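Local coordinates for SCARECROW-LIKE protein 7 (Oryza sativa Japonica Group, PDB 5HYZ) that probably acts as a transcription factor in plant development and abiotic stress resistance, binding DNA in vitro through its GRAS domain, at residues T238-V244 and R366-S372; Y262-F266 and F288-I292. All blocks are in the same frame, centred on the assembly; numbering follows the deposited sequence.

In the fold
Both contacts lie in the GRAS domain, with their centres about 15 Å apart. Contact 1 joins strand 236-242 to strand 366-374 in the mixed sheet of the Rossmann-like core. Contact 2 pairs helix 251-272 with helix 278-296. Strand 236-242 is followed directly by helix 251-272, and the last strand comes much later, which nests contact 2 inside the loop closed by contact 1. The two contacts also touch. Leu368 packs on Ser264 and Leu265, and Tyr242 OH probably makes a weak hydrogen bond with Arg291 NH1. The helix pair, which packs on helix 39-57 as well, thus joins the helical part of the domain to the end of its sheet.

Contact 1: T238-V244 and R366-S372; sequences TLGEYEV and RPLLTVS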
ATOM      1  N   THR A 238      -5.738  12.907  18.437  1.00 10.37           N
ATOM      2  CA  THR A 238      -6.042  12.838  17.029  1.00 11.23           C
ATOM      3  C   THR A 238      -7.422  12.283  16.818  1.00 14.71           C
ATOM      4  O   THR A 238      -7.863  11.366  17.527  1.00 14.09           O
ATOM      5  CB  THR A 238      -5.006  11.967  16.262  1.00 13.32           C
ATOM      6  OG1 THR A 238      -4.754  10.781  17.023  1.00 14.05           O
ATOM      7  CG2 THR A 238      -3.687  12.717  16.212  1.00 14.15           C
ATOM      8  N   LEU A 239      -8.123  12.884  15.856  1.00 10.71           N
ATOM      9  CA  LEU A 239      -9.502  12.545  15.602  1.00  8.00           C
ATOM     10  C   LEU A 239      -9.663  12.193  14.139  1.00 12.51           C
ATOM     11  O   LEU A 239      -9.301  13.016  13.252  1.00 13.10           O
ATOM     12  CB  LEU A 239     -10.434  13.723  15.949  1.00 11.44           C
ATOM     13  CG  LEU A 239     -11.932  13.514  15.688  1.00 13.10           C
ATOM     14  CD1 LEU A 239     -12.471  12.449  16.639  1.00 15.35           C
ATOM     15  CD2 LEU A 239     -12.660  14.873  15.994  1.00 15.56           C
ATOM     16  N   GLY A 240     -10.198  11.022  13.839  1.00 11.82           N
ATOM     17  CA  GLY A 240     -10.501  10.723  12.447  1.00 12.71           C
ATOM     18  C   GLY A 240     -11.958  10.327  12.350  1.00 16.14           C
ATOM     19  O   GLY A 240     -12.387   9.409  13.040  1.00 13.32           O
ATOM     20  N   GLU A 241     -12.745  10.965  11.480  1.00 11.27           N
ATOM     21  CA  GLU A 241     -14.187  10.780  11.542  1.00 11.48           C
ATOM     22  C   GLU A 241     -14.776  10.800  10.134  1.00 17.12           C
ATOM     23  O   GLU A 241     -14.204  11.382   9.225  1.00 14.31           O
ATOM     24  CB  GLU A 241     -14.833  11.859  12.417  1.00 11.57           C
ATOM     25  CG  GLU A 241     -15.004  11.483  13.919  1.00 13.10           C
ATOM     26  CD  GLU A 241     -15.813  10.191  14.089  1.00 17.75           C
ATOM     27  OE1 GLU A 241     -16.656   9.930  13.215  1.00 17.30           O
ATOM     28  OE2 GLU A 241     -15.579   9.416  15.040  1.00 14.27           O
ATOM     29  N   TYR A 242     -15.908  10.141   9.974  1.00 13.06           N
ATOM     30  CA  TYR A 242     -16.681  10.211   8.717  1.00 15.84           C
ATOM     31  C   TYR A 242     -17.273  11.606   8.546  1.00 16.93           C
ATOM     32  O   TYR A 242     -17.846  12.172   9.490  1.00 15.83           O
ATOM     33  CB  TYR A 242     -17.803   9.172   8.744  1.00 18.66           C
ATOM     34  CG  TYR A 242     -17.298   7.741   8.913  1.00 25.38           C
ATOM     35  CD1 TYR A 242     -16.597   7.117   7.897  1.00 26.29           C
ATOM     36  CD2 TYR A 242     -17.534   7.033  10.095  1.00 29.21           C
ATOM     37  CE1 TYR A 242     -16.138   5.783   8.020  1.00 28.83           C
ATOM     38  CE2 TYR A 242     -17.089   5.703  10.242  1.00 23.14           C
ATOM     39  CZ  TYR A 242     -16.407   5.086   9.192  1.00 31.17           C
ATOM     40  OH  TYR A 242     -15.973   3.793   9.342  1.00 33.00           O
ATOM     41  N   GLU A 243     -17.186  12.150   7.345  1.00 15.41           N
ATOM     42  CA  GLU A 243     -17.558  13.544   7.164  1.00 15.44           C
ATOM     43  C   GLU A 243     -18.985  13.608   6.681  1.00 17.58           C
ATOM     44  O   GLU A 243     -19.213  13.788   5.475  1.00 15.66           O
ATOM     45  CB  GLU A 243     -16.584  14.203   6.154  1.00 15.44           C
ATOM     46  CG  GLU A 243     -16.778  15.689   5.937  1.00 18.52           C
ATOM     47  CD  GLU A 243     -16.636  16.468   7.208  1.00 21.40           C
ATOM     48  OE1 GLU A 243     -15.647  16.249   7.958  1.00 20.01           O
ATOM     49  OE2 GLU A 243     -17.509  17.314   7.473  1.00 22.19           O
ATOM     50  N   VAL A 244     -19.946  13.438   7.600  1.00 12.99           N
ATOM     51  CA  VAL A 244     -21.363  13.449   7.132  1.00 14.57           C
ATOM     52  C   VAL A 244     -22.204  13.817   8.340  1.00 15.13           C
ATOM     53  O   VAL A 244     -21.905  13.361   9.434  1.00 16.11           O
ATOM     54  CB  VAL A 244     -21.788  12.089   6.488  1.00 14.00           C
ATOM     55  CG1 VAL A 244     -21.677  10.949   7.498  1.00 15.99           C
ATOM     56  CG2 VAL A 244     -23.235  12.222   5.909  1.00 15.43           C
ATOM     57  N   ARG A 366     -15.767  15.717  -2.835  1.00 17.15           N
ATOM     58  CA  ARG A 366     -16.640  15.616  -1.674  1.00 20.19           C
ATOM     59  C   ARG A 366     -15.862  14.949  -0.519  1.00 17.57           C
ATOM     60  O   ARG A 366     -15.508  13.799  -0.640  1.00 17.73           O
ATOM     61  CB  ARG A 366     -17.889  14.799  -2.058  1.00 21.94           C
ATOM     62  CG  ARG A 366     -18.684  13.941  -1.000  1.00 41.75           C
ATOM     63  CD  ARG A 366     -18.884  14.605   0.328  1.00 42.78           C
ATOM     64  NE  ARG A 366     -19.988  14.104   1.154  1.00 46.16           N
ATOM     65  CZ  ARG A 366     -20.070  14.428   2.444  1.00 48.63           C
ATOM     66  NH1 ARG A 366     -19.093  15.182   2.971  1.00 46.49           N
ATOM     67  NH2 ARG A 366     -21.082  14.029   3.211  1.00 30.34           N
ATOM     68  N   PRO A 367     -15.640  15.676   0.560  1.00 16.42           N
ATOM     69  CA  PRO A 367     -14.876  15.178   1.720  1.00 14.71           C
ATOM     70  C   PRO A 367     -15.557  13.941   2.282  1.00 17.46           C
ATOM     71  O   PRO A 367     -16.777  14.001   2.468  1.00 17.63           O
ATOM     72  CB  PRO A 367     -14.944  16.349   2.723  1.00 17.81           C
ATOM     73  CG  PRO A 367     -15.271  17.542   1.913  1.00 28.44           C
ATOM     74  CD  PRO A 367     -16.002  17.100   0.695  1.00 24.42           C
ATOM     75  N   LEU A 368     -14.816  12.866   2.566  1.00 16.52           N
ATOM     76  CA  LEU A 368     -15.423  11.662   3.101  1.00 14.64           C
ATOM     77  C   LEU A 368     -14.872  11.282   4.453  1.00 13.74           C
ATOM     78  O   LEU A 368     -15.630  10.798   5.320  1.00 15.84           O
ATOM     79  CB  LEU A 368     -15.213  10.472   2.174  1.00 17.29           C
ATOM     80  CG  LEU A 368     -15.909  10.552   0.821  1.00 26.59           C
ATOM     81  CD1 LEU A 368     -15.673   9.277   0.053  1.00 20.68           C
ATOM     82  CD2 LEU A 368     -17.443  10.846   0.970  1.00 22.58           C
ATOM     83  N   LEU A 369     -13.567  11.469   4.624  1.00 15.03           N
ATOM     84  CA  LEU A 369     -12.911  10.991   5.919  1.00 12.72           C
ATOM     85  C   LEU A 369     -11.996  12.109   6.361  1.00 16.53           C
ATOM     86  O   LEU A 369     -11.088  12.500   5.614  1.00 15.71           O
ATOM     87  CB  LEU A 369     -12.101   9.711   5.701  1.00 15.20           C
ATOM     88  CG  LEU A 369     -11.865   8.902   6.992  1.00 23.21           C
ATOM     89  CD1 LEU A 369     -11.235   7.588   6.610  1.00 27.26           C
ATOM     90  CD2 LEU A 369     -10.943   9.593   7.927  1.00 22.77           C
ATOM     91  N   THR A 370     -12.230  12.665   7.534  1.00 13.17           N
ATOM     92  CA  THR A 370     -11.523  13.863   7.979  1.00 13.15           C
ATOM     93  C   THR A 370     -10.642  13.599   9.190  1.00 15.17           C
ATOM     94  O   THR A 370     -11.076  12.937  10.141  1.00 14.70           O
ATOM     95  CB  THR A 370     -12.579  14.918   8.291  1.00 17.77           C
ATOM     96  OG1 THR A 370     -13.383  15.040   7.097  1.00 16.72           O
ATOM     97  CG2 THR A 370     -11.997  16.240   8.652  1.00 17.54           C
ATOM     98  N   VAL A 371      -9.436  14.155   9.195  1.00 12.17           N
ATOM     99  CA  VAL A 371      -8.511  13.940  10.297  1.00 10.05           C
ATOM    100  C   VAL A 371      -8.155  15.299  10.863  1.00 12.79           C
ATOM    101  O   VAL A 371      -8.021  16.288  10.118  1.00 13.44           O
ATOM    102  CB  VAL A 371      -7.230  13.213   9.824  1.00 12.74           C
ATOM    103  CG1 VAL A 371      -6.180  13.143  10.980  1.00 16.90           C
ATOM    104  CG2 VAL A 371      -7.613  11.730   9.481  1.00 17.01           C
ATOM    105  N   SER A 372      -8.015  15.390  12.183  1.00 11.43           N
ATOM    106  CA  SER A 372      -7.612  16.641  12.835  1.00 10.66           C
ATOM    107  C   SER A 372      -6.855  16.327  14.120  1.00 13.20           C
ATOM    108  O   SER A 372      -6.928  15.202  14.637  1.00 12.72           O
ATOM    109  CB  SER A 372      -8.837  17.525  13.164  1.00 13.90           C
ATOM    110  OG  SER A 372      -9.820  16.754  13.835  1.00 13.53           O
TER
HETATM  111  O   HOH W   1     -11.335  15.189  12.345  1.00 13.48           O
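Leu239 and Ser372 begin an antiparallel pairing of strand 238-242 with strand 370-372 in the mixed sheet of the Rossmann-like GRAS core. Theirs is a hydrogen-bonded pair, with Leu239 N to Ser372 O and Ser372 N to Leu239 O. A water donates to Leu239 O and also meets Ser372 OG, which is hydrogen-bonded to Trp374 NE1 as well. Gly240 lies opposite Val371 in a non-hydrogen-bonded pair. Gly240 CA comes 3.2 Å from Thr370 O in a CA-H...O contact. Backbone hydrogen bonds of Thr238 with Val205 and Phe207, and of Gly240 with Phe207 and Leu209, join the strand to its parallel neighbour 202-208. Glu241 and Thr370 form the next hydrogen-bonded pair. The bond from Thr370 N to Glu241 O is nearly straight, at 177°. The Glu241 carboxylate leads away from the pairing and accepts from Tyr212 N. Tyr242 pairs with Leu369 without hydrogen bonds, on the same face as Val371. Beyond it, Leu368 and Leu369 form a classic beta bulge opposite Leu361.

Glu243 lies past the strand end, at the centre of an inverse gamma turn. Glu243 N still bonds Leu368 O at 2.9 Å, but the nitrogen stands 51° above the plane of the Leu368 carbonyl. The side chain leaves with CG anti to the backbone N (chi1 -176°) and bends at chi2. Glu243 CG packs 3.8 Å from Pro367 CB. The buried carboxylate is held by both oxygens: OE2 accepts from Ser311 N, while Thr370 OG1, also bonded to Ser360, donates to Glu243 OE1 over 2.7 Å, on the anti side and a little out of the carboxylate plane. Glu243 O receives a weak bond from Arg366 NH1, and Val244 CB lies 3.9 Å from Arg366 NH2.

Contact 2: Y262-F266 and F288-I292; sequences YRSLF and FGERI
Tyr262 reaches across from helix 251-272 and lays its ring against three residues of helix 278-296. The CB bond heads toward the opposite helix, and CG, beside the backbone N (chi1 -81°), carries the ring on to Ile292. CG is the first ring atom to meet the partner, with Ile292 CG1 and CD1 close by. Along one side of the ring, CD2 and CE2 also touch Ile292. Ile292 CG1 sits over the face of the Tyr262 ring in a CH-pi contact, 3.9 Å from its centroid. On the other side, CD1 and CE1 meet Phe288, whose CD1 comes to the ring edge at 3.9 Å from Tyr262 CE1. At the tip, Tyr262 OH lies 3.2 Å from Arg291 CB. A water bridges this hydroxyl to Arg291 NH1, the water accepting from the arginine at the edge of its guanidinium.

Phe288 fills the middle of the contact. Leu265 CD1 lies over one face of the Phe288 ring, offset toward the rim, in a CH-pi contact. Phe266 CE1 approaches Phe288 CD2 to 3.6 Å, and the two ring planes are inclined at 40°. On helix 39-57, Tyr46 touches Phe266 and Phe47 touches Ile292. The axes of segments 262-266 and 288-292 come no closer than 12.1 Å. Tyr262, Phe266 and Phe288 form an aromatic cluster between two antiparallel helices in the helix bundle of the GRAS domain.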
ATOM      1  N   TYR A 262     -22.967   8.328   0.952  1.00 17.61           N
ATOM      2  CA  TYR A 262     -22.838   6.939   0.523  1.00 17.95           C
ATOM      3  C   TYR A 262     -22.720   6.824  -1.004  1.00 18.30           C
ATOM      4  O   TYR A 262     -22.109   5.886  -1.502  1.00 18.67           O
ATOM      5  CB  TYR A 262     -24.016   6.101   1.092  1.00 16.25           C
ATOM      6  CG  TYR A 262     -23.708   5.724   2.530  1.00 16.48           C
ATOM      7  CD1 TYR A 262     -22.727   4.775   2.818  1.00 18.22           C
ATOM      8  CD2 TYR A 262     -24.328   6.386   3.600  1.00 16.46           C
ATOM      9  CE1 TYR A 262     -22.385   4.492   4.127  1.00 19.05           C
ATOM     10  CE2 TYR A 262     -24.023   6.085   4.883  1.00 20.58           C
ATOM     11  CZ  TYR A 262     -23.024   5.132   5.140  1.00 20.85           C
ATOM     12  OH  TYR A 262     -22.660   4.848   6.424  1.00 21.43           O
ATOM     13  N   ARG A 263     -23.271   7.772  -1.756  1.00 18.84           N
ATOM     14  CA  ARG A 263     -23.053   7.742  -3.212  1.00 22.03           C
ATOM     15  C   ARG A 263     -21.557   7.799  -3.523  1.00 21.45           C
ATOM     16  O   ARG A 263     -21.039   6.989  -4.298  1.00 22.07           O
ATOM     17  CB  ARG A 263     -23.762   8.911  -3.914  1.00 25.12           C
ATOM     18  CG  ARG A 263     -23.716   8.767  -5.445  1.00 27.65           C
ATOM     19  CD  ARG A 263     -24.090  10.027  -6.208  1.00 35.31           C
ATOM     20  NE  ARG A 263     -23.089  11.081  -6.058  1.00 51.43           N
ATOM     21  CZ  ARG A 263     -23.172  12.292  -6.617  1.00 59.47           C
ATOM     22  NH1 ARG A 263     -24.215  12.624  -7.392  1.00 56.53           N
ATOM     23  NH2 ARG A 263     -22.202  13.176  -6.400  1.00 62.96           N
ATOM     24  N   SER A 264     -20.849   8.716  -2.860  1.00 21.50           N
ATOM     25  CA  SER A 264     -19.381   8.760  -3.055  1.00 23.84           C
ATOM     26  C   SER A 264     -18.692   7.458  -2.639  1.00 21.88           C
ATOM     27  O   SER A 264     -17.854   6.933  -3.409  1.00 22.31           O
ATOM     28  CB  SER A 264     -18.763   9.952  -2.289  1.00 23.86           C
ATOM     29  OG  SER A 264     -19.444  11.128  -2.645  1.00 29.15           O
ATOM     30  N   LEU A 265     -19.020   6.916  -1.450  1.00 21.99           N
ATOM     31  CA  LEU A 265     -18.429   5.633  -1.038  1.00 20.93           C
ATOM     32  C   LEU A 265     -18.685   4.485  -2.047  1.00 24.40           C
ATOM     33  O   LEU A 265     -17.773   3.685  -2.397  1.00 23.78           O
ATOM     34  CB  LEU A 265     -18.952   5.159   0.325  1.00 20.92           C
ATOM     35  CG  LEU A 265     -18.403   5.933   1.527  1.00 27.25           C
ATOM     36  CD1 LEU A 265     -19.134   5.506   2.778  1.00 23.72           C
ATOM     37  CD2 LEU A 265     -16.888   5.665   1.633  1.00 23.74           C
ATOM     38  N   PHE A 266     -19.945   4.373  -2.480  1.00 25.02           N
ATOM     39  CA  PHE A 266     -20.317   3.306  -3.435  1.00 22.78           C
ATOM     40  C   PHE A 266     -19.557   3.457  -4.740  1.00 22.96           C
ATOM     41  O   PHE A 266     -19.105   2.445  -5.300  1.00 25.43           O
ATOM     42  CB  PHE A 266     -21.846   3.299  -3.699  1.00 22.78           C
ATOM     43  CG  PHE A 266     -22.622   2.497  -2.668  1.00 23.44           C
ATOM     44  CD1 PHE A 266     -22.615   2.866  -1.324  1.00 20.63           C
ATOM     45  CD2 PHE A 266     -23.362   1.379  -3.043  1.00 24.10           C
ATOM     46  CE1 PHE A 266     -23.311   2.130  -0.374  1.00 22.71           C
ATOM     47  CE2 PHE A 266     -24.067   0.639  -2.110  1.00 24.80           C
ATOM     48  CZ  PHE A 266     -24.058   1.007  -0.782  1.00 27.37           C
ATOM     49  N   PHE A 288     -22.088  -0.871   4.950  1.00 22.21           N
ATOM     50  CA  PHE A 288     -22.779   0.344   4.536  1.00 24.78           C
ATOM     51  C   PHE A 288     -24.303   0.211   4.689  1.00 24.91           C
ATOM     52  O   PHE A 288     -24.965   1.113   5.231  1.00 21.38           O
ATOM     53  CB  PHE A 288     -22.439   0.710   3.099  1.00 23.29           C
ATOM     54  CG  PHE A 288     -20.967   1.017   2.859  1.00 24.75           C
ATOM     55  CD1 PHE A 288     -20.130   1.364   3.897  1.00 22.84           C
ATOM     56  CD2 PHE A 288     -20.471   0.991   1.583  1.00 22.64           C
ATOM     57  CE1 PHE A 288     -18.791   1.648   3.649  1.00 24.58           C
ATOM     58  CE2 PHE A 288     -19.140   1.296   1.326  1.00 25.96           C
ATOM     59  CZ  PHE A 288     -18.321   1.620   2.352  1.00 19.44           C
ATOM     60  N   GLY A 289     -24.866  -0.900   4.236  1.00 25.25           N
ATOM     61  CA  GLY A 289     -26.323  -1.084   4.310  1.00 23.81           C
ATOM     62  C   GLY A 289     -26.884  -1.020   5.712  1.00 25.47           C
ATOM     63  O   GLY A 289     -27.936  -0.400   5.977  1.00 26.07           O
ATOM     64  N   GLU A 290     -26.180  -1.640   6.658  1.00 23.29           N
ATOM     65  CA  GLU A 290     -26.590  -1.539   8.056  1.00 25.88           C
ATOM     66  C   GLU A 290     -26.508  -0.097   8.586  1.00 24.97           C
ATOM     67  O   GLU A 290     -27.381   0.353   9.330  1.00 23.79           O
ATOM     68  CB  GLU A 290     -25.729  -2.447   8.938  1.00 27.14           C
ATOM     69  CG  GLU A 290     -26.006  -3.918   8.654  1.00 34.25           C
ATOM     70  CD  GLU A 290     -27.413  -4.281   9.105  1.00 38.66           C
ATOM     71  OE1 GLU A 290     -27.613  -4.353  10.335  1.00 38.52           O
ATOM     72  OE2 GLU A 290     -28.311  -4.394   8.237  1.00 38.30           O
ATOM     73  N   ARG A 291     -25.446   0.625   8.218  1.00 22.46           N
ATOM     74  CA  ARG A 291     -25.327   2.023   8.654  1.00 21.63           C
ATOM     75  C   ARG A 291     -26.457   2.874   8.096  1.00 17.87           C
ATOM     76  O   ARG A 291     -27.017   3.753   8.786  1.00 21.81           O
ATOM     77  CB  ARG A 291     -23.975   2.597   8.229  1.00 18.00           C
ATOM     78  CG  ARG A 291     -22.847   1.970   9.077  1.00 21.40           C
ATOM     79  CD  ARG A 291     -21.462   2.272   8.496  1.00 22.27           C
ATOM     80  NE  ARG A 291     -20.435   1.571   9.295  1.00 25.19           N
ATOM     81  CZ  ARG A 291     -19.125   1.722   9.131  1.00 27.10           C
ATOM     82  NH1 ARG A 291     -18.661   2.529   8.182  1.00 26.54           N
ATOM     83  NH2 ARG A 291     -18.287   1.038   9.907  1.00 28.03           N
ATOM     84  N   ILE A 292     -26.785   2.609   6.846  1.00 19.76           N
ATOM     85  CA  ILE A 292     -27.902   3.306   6.182  1.00 22.62           C
ATOM     86  C   ILE A 292     -29.207   3.014   6.950  1.00 24.73           C
ATOM     87  O   ILE A 292     -29.984   3.920   7.235  1.00 22.52           O
ATOM     88  CB  ILE A 292     -27.971   2.874   4.703  1.00 20.13           C
ATOM     89  CG1 ILE A 292     -26.778   3.486   3.926  1.00 18.16           C
ATOM     90  CG2 ILE A 292     -29.259   3.355   4.001  1.00 19.93           C
ATOM     91  CD1 ILE A 292     -26.499   2.746   2.593  1.00 20.28           C
TER
HETATM   92  O   HOH W   2     -19.863   4.637   6.693  1.00 27.31           O